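Local coordinates for invasion protein InvA (Salmonella enterica, PDB 2X49), which is an inner-membrane protein of the type III secretion export apparatus involved in Salmonella's invasion of intestinal epithelial cells, its C-terminal domain being the part crystallised, at residues A[32-44]-A[183-195]. Numbering follows the deposited sequence.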
ATOM      1  N   ARG A  32     -15.022  -3.834  -4.530  1.00 17.87           N
ATOM      2  CA  ARG A  32     -14.664  -5.242  -4.828  1.00 17.20           C
ATOM      3  C   ARG A  32     -14.139  -5.370  -6.228  1.00 16.90           C
ATOM      4  O   ARG A  32     -13.106  -6.008  -6.452  1.00 16.91           O
ATOM      5  CB  ARG A  32     -15.804  -6.237  -4.601  1.00 18.29           C
ATOM      6  CG  ARG A  32     -16.156  -6.328  -3.141  1.00 18.59           C
ATOM      7  CD  ARG A  32     -17.280  -7.282  -2.901  1.00 22.98           C
ATOM      8  NE  ARG A  32     -16.727  -8.629  -2.822  1.00 26.61           N
ATOM      9  CZ  ARG A  32     -17.323  -9.750  -3.203  1.00 33.15           C
ATOM     10  NH1 ARG A  32     -18.531  -9.754  -3.743  1.00 33.56           N
ATOM     11  NH2 ARG A  32     -16.686 -10.889  -3.039  1.00 34.84           N
ATOM     12  N   SER A  33     -14.788  -4.727  -7.172  1.00 16.89           N
ATOM     13  CA  SER A  33     -14.377  -4.896  -8.561  1.00 16.67           C
ATOM     14  C   SER A  33     -13.047  -4.235  -8.820  1.00 16.27           C
ATOM     15  O   SER A  33     -12.166  -4.792  -9.505  1.00 14.89           O
ATOM     16  CB  SER A  33     -15.446  -4.397  -9.558  1.00 17.71           C
ATOM     17  OG  SER A  33     -15.793  -3.070  -9.296  1.00 20.96           O
ATOM     18  N   GLN A  34     -12.886  -3.041  -8.268  1.00 14.89           N
ATOM     19  CA  GLN A  34     -11.654  -2.244  -8.492  1.00 15.33           C
ATOM     20  C   GLN A  34     -10.448  -2.881  -7.798  1.00 13.15           C
ATOM     21  O   GLN A  34      -9.333  -2.858  -8.328  1.00 14.19           O
ATOM     22  CB  GLN A  34     -11.785  -0.782  -8.100  1.00 15.23           C
ATOM     23  CG  GLN A  34     -10.643   0.036  -8.719  1.00 16.31           C
ATOM     24  CD  GLN A  34     -10.662   0.034 -10.267  1.00 19.30           C
ATOM     25  OE1 GLN A  34     -11.717   0.145 -10.890  1.00 20.18           O
ATOM     26  NE2 GLN A  34      -9.482  -0.057 -10.883  1.00 21.36           N
ATOM     27  N   PHE A  35     -10.678  -3.483  -6.632  1.00 13.73           N
ATOM     28  CA  PHE A  35      -9.586  -4.059  -5.877  1.00 14.23           C
ATOM     29  C   PHE A  35      -9.044  -5.216  -6.682  1.00 15.28           C
ATOM     30  O   PHE A  35      -7.849  -5.419  -6.777  1.00 15.21           O
ATOM     31  CB  PHE A  35      -9.982  -4.500  -4.459  1.00 15.18           C
ATOM     32  CG  PHE A  35      -8.828  -4.808  -3.541  1.00 14.76           C
ATOM     33  CD1 PHE A  35      -8.255  -3.844  -2.753  1.00 16.79           C
ATOM     34  CD2 PHE A  35      -8.290  -6.077  -3.480  1.00 14.56           C
ATOM     35  CE1 PHE A  35      -7.198  -4.125  -1.896  1.00 16.13           C
ATOM     36  CE2 PHE A  35      -7.228  -6.316  -2.610  1.00 14.69           C
ATOM     37  CZ  PHE A  35      -6.715  -5.355  -1.853  1.00 15.08           C
ATOM     38  N   PHE A  36      -9.954  -5.966  -7.262  1.00 15.15           N
ATOM     39  CA  PHE A  36      -9.594  -7.142  -8.125  1.00 16.28           C
ATOM     40  C   PHE A  36      -8.745  -6.698  -9.318  1.00 16.47           C
ATOM     41  O   PHE A  36      -7.710  -7.296  -9.675  1.00 16.49           O
ATOM     42  CB  PHE A  36     -10.808  -7.915  -8.550  1.00 17.58           C
ATOM     43  CG  PHE A  36     -10.488  -9.102  -9.381  1.00 17.14           C
ATOM     44  CD1 PHE A  36      -9.638 -10.052  -8.899  1.00 19.98           C
ATOM     45  CD2 PHE A  36     -11.046  -9.257 -10.617  1.00 19.74           C
ATOM     46  CE1 PHE A  36      -9.331 -11.154  -9.645  1.00 22.98           C
ATOM     47  CE2 PHE A  36     -10.729 -10.344 -11.390  1.00 21.06           C
ATOM     48  CZ  PHE A  36      -9.862 -11.279 -10.884  1.00 20.13           C
ATOM     49  N   ILE A  37      -9.162  -5.608  -9.904  1.00 14.36           N
ATOM     50  CA  ILE A  37      -8.426  -5.042 -11.064  1.00 14.44           C
ATOM     51  C   ILE A  37      -7.035  -4.645 -10.659  1.00 14.03           C
ATOM     52  O   ILE A  37      -6.036  -4.958 -11.305  1.00 14.11           O
ATOM     53  CB  ILE A  37      -9.177  -3.875 -11.697  1.00 14.26           C
ATOM     54  CG1 ILE A  37     -10.389  -4.436 -12.438  1.00 16.06           C
ATOM     55  CG2 ILE A  37      -8.329  -3.195 -12.768  1.00 15.27           C
ATOM     56  CD1 ILE A  37     -11.470  -3.425 -12.841  1.00 19.26           C
ATOM     57  N   ASP A  38      -6.991  -3.983  -9.518  1.00 13.68           N
ATOM     58  CA  ASP A  38      -5.784  -3.259  -9.055  1.00 14.38           C
ATOM     59  C   ASP A  38      -4.731  -4.194  -8.474  1.00 14.83           C
ATOM     60  O   ASP A  38      -3.532  -3.944  -8.585  1.00 17.64           O
ATOM     61  CB  ASP A  38      -6.063  -2.132  -8.067  1.00 15.30           C
ATOM     62  CG  ASP A  38      -6.751  -0.921  -8.685  1.00 18.41           C
ATOM     63  OD1 ASP A  38      -6.855  -0.810  -9.930  1.00 18.99           O
ATOM     64  OD2 ASP A  38      -7.122  -0.062  -7.844  1.00 21.89           O
ATOM     65  N   TYR A  39      -5.193  -5.242  -7.825  1.00 15.14           N
ATOM     66  CA  TYR A  39      -4.311  -6.138  -7.045  1.00 16.59           C
ATOM     67  C   TYR A  39      -4.331  -7.609  -7.451  1.00 16.37           C
ATOM     68  O   TYR A  39      -3.422  -8.382  -7.055  1.00 16.22           O
ATOM     69  CB  TYR A  39      -4.608  -6.011  -5.535  1.00 17.43           C
ATOM     70  CG  TYR A  39      -4.262  -4.657  -5.007  1.00 19.76           C
ATOM     71  CD1 TYR A  39      -2.943  -4.281  -4.782  1.00 23.10           C
ATOM     72  CD2 TYR A  39      -5.253  -3.705  -4.819  1.00 22.41           C
ATOM     73  CE1 TYR A  39      -2.619  -3.023  -4.371  1.00 25.44           C
ATOM     74  CE2 TYR A  39      -4.932  -2.410  -4.383  1.00 21.40           C
ATOM     75  CZ  TYR A  39      -3.628  -2.095  -4.144  1.00 26.60           C
ATOM     76  OH  TYR A  39      -3.341  -0.829  -3.744  1.00 29.67           O
ATOM     77  N   GLY A  40      -5.329  -8.008  -8.200  1.00 16.37           N
ATOM     78  CA  GLY A  40      -5.413  -9.356  -8.743  1.00 17.75           C
ATOM     79  C   GLY A  40      -5.982 -10.406  -7.840  1.00 19.32           C
ATOM     80  O   GLY A  40      -5.921 -11.599  -8.140  1.00 20.34           O
ATOM     81  N   VAL A  41      -6.544  -9.950  -6.747  1.00 18.89           N
ATOM     82  CA  VAL A  41      -7.224 -10.866  -5.803  1.00 18.92           C
ATOM     83  C   VAL A  41      -8.580 -10.331  -5.394  1.00 18.11           C
ATOM     84  O   VAL A  41      -8.901  -9.149  -5.503  1.00 20.25           O
ATOM     85  CB  VAL A  41      -6.354 -11.223  -4.585  1.00 19.17           C
ATOM     86  CG1 VAL A  41      -4.987 -11.856  -5.051  1.00 20.47           C
ATOM     87  CG2 VAL A  41      -6.119  -9.986  -3.760  1.00 22.51           C
ATOM     88  N   ARG A  42      -9.379 -11.247  -4.904  1.00 17.94           N
ATOM     89  CA  ARG A  42     -10.780 -10.961  -4.596  1.00 18.47           C
ATOM     90  C   ARG A  42     -10.951 -10.651  -3.132  1.00 18.26           C
ATOM     91  O   ARG A  42     -10.366 -11.305  -2.267  1.00 19.49           O
ATOM     92  CB  ARG A  42     -11.642 -12.146  -4.920  1.00 17.84           C
ATOM     93  CG  ARG A  42     -11.509 -12.720  -6.286  1.00 19.66           C
ATOM     94  CD  ARG A  42     -12.436 -12.011  -7.191  1.00 23.75           C
ATOM     95  NE  ARG A  42     -12.573 -12.675  -8.494  1.00 22.11           N
ATOM     96  CZ  ARG A  42     -13.265 -12.130  -9.487  1.00 20.86           C
ATOM     97  NH1 ARG A  42     -13.879 -11.003  -9.266  1.00 19.82           N
ATOM     98  NH2 ARG A  42     -13.350 -12.705 -10.664  1.00 25.11           N
ATOM     99  N   LEU A  43     -11.709  -9.593  -2.870  1.00 16.25           N
ATOM    100  CA  LEU A  43     -12.131  -9.341  -1.475  1.00 15.73           C
ATOM    101  C   LEU A  43     -13.327 -10.157  -1.057  1.00 16.12           C
ATOM    102  O   LEU A  43     -14.076 -10.630  -1.888  1.00 16.55           O
ATOM    103  CB  LEU A  43     -12.457  -7.839  -1.279  1.00 15.78           C
ATOM    104  CG  LEU A  43     -11.357  -6.799  -1.531  1.00 16.21           C
ATOM    105  CD1 LEU A  43     -11.914  -5.345  -1.558  1.00 20.41           C
ATOM    106  CD2 LEU A  43     -10.345  -6.916  -0.449  1.00 16.35           C
ATOM    107  N   PRO A  44     -13.534 -10.303   0.265  1.00 15.58           N
ATOM    108  CA  PRO A  44     -14.798 -10.832   0.741  1.00 15.78           C
ATOM    109  C   PRO A  44     -15.931  -9.885   0.424  1.00 15.45           C
ATOM    110  O   PRO A  44     -15.720  -8.770  -0.041  1.00 16.67           O
ATOM    111  CB  PRO A  44     -14.631 -10.816   2.267  1.00 15.37           C
ATOM    112  CG  PRO A  44     -13.150 -10.756   2.487  1.00 16.41           C
ATOM    113  CD  PRO A  44     -12.651  -9.930   1.382  1.00 15.72           C
ATOM    114  N   ARG A 183       3.208 -11.635   0.734  1.00 15.81           N
ATOM    115  CA  ARG A 183       4.248 -10.668   1.073  1.00 16.43           C
ATOM    116  C   ARG A 183       4.331  -9.545   0.064  1.00 17.24           C
ATOM    117  O   ARG A 183       4.602  -8.402   0.405  1.00 17.50           O
ATOM    118  CB  ARG A 183       5.577 -11.351   1.393  1.00 16.15           C
ATOM    119  CG  ARG A 183       5.535 -12.122   2.725  1.00 17.63           C
ATOM    120  CD  ARG A 183       6.765 -13.027   2.959  1.00 20.51           C
ATOM    121  NE  ARG A 183       6.648 -13.779   4.235  1.00 21.70           N
ATOM    122  CZ  ARG A 183       6.841 -13.232   5.424  1.00 25.50           C
ATOM    123  NH1 ARG A 183       7.221 -11.980   5.514  1.00 29.48           N
ATOM    124  NH2 ARG A 183       6.683 -13.938   6.535  1.00 27.99           N
ATOM    125  N   LEU A 184       4.013  -9.847  -1.185  1.00 16.41           N
ATOM    126  CA  LEU A 184       3.945  -8.810  -2.258  1.00 15.95           C
ATOM    127  C   LEU A 184       2.738  -7.888  -1.990  1.00 15.74           C
ATOM    128  O   LEU A 184       2.880  -6.684  -1.840  1.00 15.34           O
ATOM    129  CB  LEU A 184       3.864  -9.426  -3.648  1.00 16.05           C
ATOM    130  CG  LEU A 184       5.113 -10.170  -4.072  1.00 15.17           C
ATOM    131  CD1 LEU A 184       4.790 -10.903  -5.380  1.00 19.07           C
ATOM    132  CD2 LEU A 184       6.287  -9.178  -4.174  1.00 17.53           C
ATOM    133  N   LEU A 185       1.583  -8.501  -1.785  1.00 14.00           N
ATOM    134  CA  LEU A 185       0.327  -7.754  -1.623  1.00 13.47           C
ATOM    135  C   LEU A 185       0.367  -6.908  -0.397  1.00 14.28           C
ATOM    136  O   LEU A 185      -0.167  -5.811  -0.392  1.00 14.42           O
ATOM    137  CB  LEU A 185      -0.870  -8.712  -1.580  1.00 12.73           C
ATOM    138  CG  LEU A 185      -1.223  -9.428  -2.875  1.00 16.08           C
ATOM    139  CD1 LEU A 185      -2.038 -10.726  -2.669  1.00 17.34           C
ATOM    140  CD2 LEU A 185      -1.993  -8.481  -3.776  1.00 17.29           C
ATOM    141  N   SER A 186       1.040  -7.397   0.661  1.00 13.65           N
ATOM    142  CA  SER A 186       1.007  -6.708   1.967  1.00 15.56           C
ATOM    143  C   SER A 186       1.784  -5.412   1.873  1.00 15.47           C
ATOM    144  O   SER A 186       1.663  -4.553   2.761  1.00 17.97           O
ATOM    145  CB  SER A 186       1.553  -7.568   3.146  1.00 16.50           C
ATOM    146  OG  SER A 186       2.940  -7.767   2.996  1.00 22.62           O
ATOM    147  N   GLU A 187       2.582  -5.316   0.826  1.00 15.19           N
ATOM    148  CA  GLU A 187       3.407  -4.109   0.541  1.00 15.71           C
ATOM    149  C   GLU A 187       2.876  -3.336  -0.689  1.00 14.99           C
ATOM    150  O   GLU A 187       3.557  -2.503  -1.324  1.00 16.72           O
ATOM    151  CB  GLU A 187       4.900  -4.459   0.394  1.00 16.02           C
ATOM    152  CG  GLU A 187       5.557  -4.845   1.748  1.00 20.58           C
ATOM    153  CD  GLU A 187       7.097  -4.792   1.692  1.00 23.39           C
ATOM    154  OE1 GLU A 187       7.758  -5.873   1.732  1.00 30.77           O
ATOM    155  OE2 GLU A 187       7.685  -3.694   1.555  1.00 19.26           O
ATOM    156  N   ARG A 188       1.639  -3.634  -1.011  1.00 15.30           N
ATOM    157  CA  ARG A 188       0.860  -2.916  -2.042  1.00 15.74           C
ATOM    158  C   ARG A 188       1.324  -3.182  -3.478  1.00 16.41           C
ATOM    159  O   ARG A 188       1.198  -2.374  -4.408  1.00 17.62           O
ATOM    160  CB  ARG A 188       0.832  -1.407  -1.693  1.00 16.79           C
ATOM    161  CG  ARG A 188      -0.449  -1.076  -1.033  1.00 21.34           C
ATOM    162  CD  ARG A 188      -0.358  -0.021   0.075  1.00 23.79           C
ATOM    163  NE  ARG A 188      -0.096   1.216  -0.542  1.00 18.73           N
ATOM    164  CZ  ARG A 188       0.374   2.299   0.049  1.00 17.59           C
ATOM    165  NH1 ARG A 188       0.742   2.301   1.314  1.00 17.50           N
ATOM    166  NH2 ARG A 188       0.520   3.381  -0.688  1.00 18.31           N
ATOM    167  N   VAL A 189       1.944  -4.336  -3.643  1.00 16.78           N
ATOM    168  CA  VAL A 189       2.367  -4.824  -4.986  1.00 16.76           C
ATOM    169  C   VAL A 189       1.310  -5.762  -5.554  1.00 16.54           C
ATOM    170  O   VAL A 189       0.866  -6.719  -4.866  1.00 17.73           O
ATOM    171  CB  VAL A 189       3.714  -5.549  -4.911  1.00 17.41           C
ATOM    172  CG1 VAL A 189       4.074  -6.068  -6.292  1.00 17.82           C
ATOM    173  CG2 VAL A 189       4.747  -4.588  -4.338  1.00 18.34           C
ATOM    174  N   SER A 190       0.824  -5.464  -6.755  1.00 17.06           N
ATOM    175  CA  SER A 190      -0.203  -6.274  -7.388  1.00 16.36           C
ATOM    176  C   SER A 190       0.308  -7.636  -7.806  1.00 16.49           C
ATOM    177  O   SER A 190       1.475  -7.767  -8.211  1.00 18.35           O
ATOM    178  CB  SER A 190      -0.766  -5.575  -8.666  1.00 15.58           C
ATOM    179  OG  SER A 190      -1.698  -6.341  -9.364  1.00 15.82           O
ATOM    180  N   VAL A 191      -0.571  -8.605  -7.740  1.00 15.72           N
ATOM    181  CA  VAL A 191      -0.283  -9.969  -8.233  1.00 16.53           C
ATOM    182  C   VAL A 191      -1.061 -10.342  -9.471  1.00 16.58           C
ATOM    183  O   VAL A 191      -1.184 -11.512  -9.845  1.00 18.14           O
ATOM    184  CB  VAL A 191      -0.396 -11.036  -7.150  1.00 16.39           C
ATOM    185  CG1 VAL A 191       0.642 -10.751  -6.050  1.00 16.92           C
ATOM    186  CG2 VAL A 191      -1.815 -11.165  -6.580  1.00 18.01           C
ATOM    187  N   ARG A 192      -1.625  -9.327 -10.105  1.00 16.44           N
ATOM    188  CA  ARG A 192      -2.349  -9.535 -11.367  1.00 17.83           C
ATOM    189  C   ARG A 192      -1.519 -10.212 -12.464  1.00 17.82           C
ATOM    190  O   ARG A 192      -2.021 -11.036 -13.198  1.00 18.53           O
ATOM    191  CB  ARG A 192      -2.925  -8.222 -11.921  1.00 17.87           C
ATOM    192  CG  ARG A 192      -3.686  -8.440 -13.206  1.00 21.37           C
ATOM    193  CD  ARG A 192      -4.654  -7.310 -13.494  1.00 21.51           C
ATOM    194  NE  ARG A 192      -5.918  -7.526 -12.786  1.00 22.70           N
ATOM    195  CZ  ARG A 192      -6.813  -8.435 -13.122  1.00 23.38           C
ATOM    196  NH1 ARG A 192      -6.624  -9.167 -14.208  1.00 25.92           N
ATOM    197  NH2 ARG A 192      -7.923  -8.598 -12.395  1.00 23.91           N
ATOM    198  N   ASN A 193      -0.255  -9.823 -12.542  1.00 19.05           N
ATOM    199  CA  ASN A 193       0.631 -10.389 -13.583  1.00 19.33           C
ATOM    200  C   ASN A 193       1.289 -11.672 -13.105  1.00 19.48           C
ATOM    201  O   ASN A 193       2.496 -11.724 -12.841  1.00 19.37           O
ATOM    202  CB  ASN A 193       1.675  -9.388 -14.023  1.00 19.72           C
ATOM    203  CG  ASN A 193       2.243  -9.738 -15.370  1.00 24.47           C
ATOM    204  OD1 ASN A 193       2.155 -10.904 -15.828  1.00 26.04           O
ATOM    205  ND2 ASN A 193       2.788  -8.727 -16.056  1.00 27.49           N
ATOM    206  N   MET A 194       0.449 -12.676 -12.970  1.00 18.40           N
ATOM    207  CA  MET A 194       0.851 -13.938 -12.386  1.00 19.82           C
ATOM    208  C   MET A 194       1.888 -14.606 -13.244  1.00 18.57           C
ATOM    209  O   MET A 194       2.789 -15.242 -12.720  1.00 18.78           O
ATOM    210  CB  MET A 194      -0.347 -14.853 -12.146  1.00 20.62           C
ATOM    211  CG  MET A 194      -0.039 -15.976 -11.152  1.00 26.78           C
ATOM    212  SD  MET A 194       0.317 -15.326  -9.488  1.00 33.28           S
ATOM    213  CE  MET A 194      -1.340 -14.920  -8.923  1.00 37.57           C
ATOM    214  N   LYS A 195       1.808 -14.384 -14.533  1.00 17.50           N
ATOM    215  CA  LYS A 195       2.706 -15.091 -15.478  1.00 17.31           C
ATOM    216  C   LYS A 195       4.129 -14.625 -15.196  1.00 17.11           C
ATOM    217  O   LYS A 195       5.098 -15.401 -15.105  1.00 15.89           O
ATOM    218  CB  LYS A 195       2.373 -14.848 -16.938  1.00 17.40           C
ATOM    219  CG  LYS A 195       3.312 -15.582 -17.931  1.00 19.97           C
ATOM    220  CD  LYS A 195       3.003 -15.220 -19.359  1.00 22.44           C
ATOM    221  CE  LYS A 195       3.928 -15.936 -20.356  1.00 22.55           C
ATOM    222  NZ  LYS A 195       3.743 -15.514 -21.795  1.00 25.80           N
TER
HETATM  223  O   HOH W   1      -3.023  -4.993 -11.564  1.00 24.43           O
HETATM  224  O   HOH W   2      -3.839 -12.501 -10.304  1.00 32.16           O
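L185 opens the contact by dividing its two methyls: CD2 lies 4.0 Å from Y39 CB, while CD1 meets V41 CG1 tip to tip. A Schellman motif then ends helix 174-185, with R188 at positive phi as its C-prime residue. The exit turns R188 O to the edge of the Y39 ring, near the ring plane, and the R188 and Y39 side chains run side by side in the same direction. K229 joins them, its NZ hydrogen-bonded to both R188 O and Y39 OH.

S190 OG accepts from R192 N (3.1 Å, 165°), an ST turn, and water 1 links the same hydroxyl to I37 O. The backbone bond from V191 N to Y39 O, 2.9 Å long, fastens the loop to the helix end. V191 CG2 packs at 3.6 Å against V41 CG1, and water 2 donates to both G40 O and V191 O. Close by, G40, the first residue to leave the helix, at positive phi, brings its CA within 4.0 Å of R192 N.

R192 leaves with CG anti to its backbone N (chi1 -179°), and a bend at chi3 brings its guanidinium to the C-terminal carbonyls of helix 27-39. NE donates to I37 O and NH2 to F36 O, each at 3.0 Å. F36 O also accepts from G40 N, the two donors arriving from opposite faces of its plane. NH2 sits over one face of the F36 ring in a cation-pi contact, guanidinium and ring planes 79° apart; R42 CZ lies over the centre of the opposite face.

The joint thus ties the end of helix 27-39 to the loop between helices 174-185 and 194-204. Helix 125-139 lies against F35 and R188, helix 147-158 packs on V191 and M194 through M153, and a salt bridge from R188 to E314 reaches strand 314-317 of the parallel sheet.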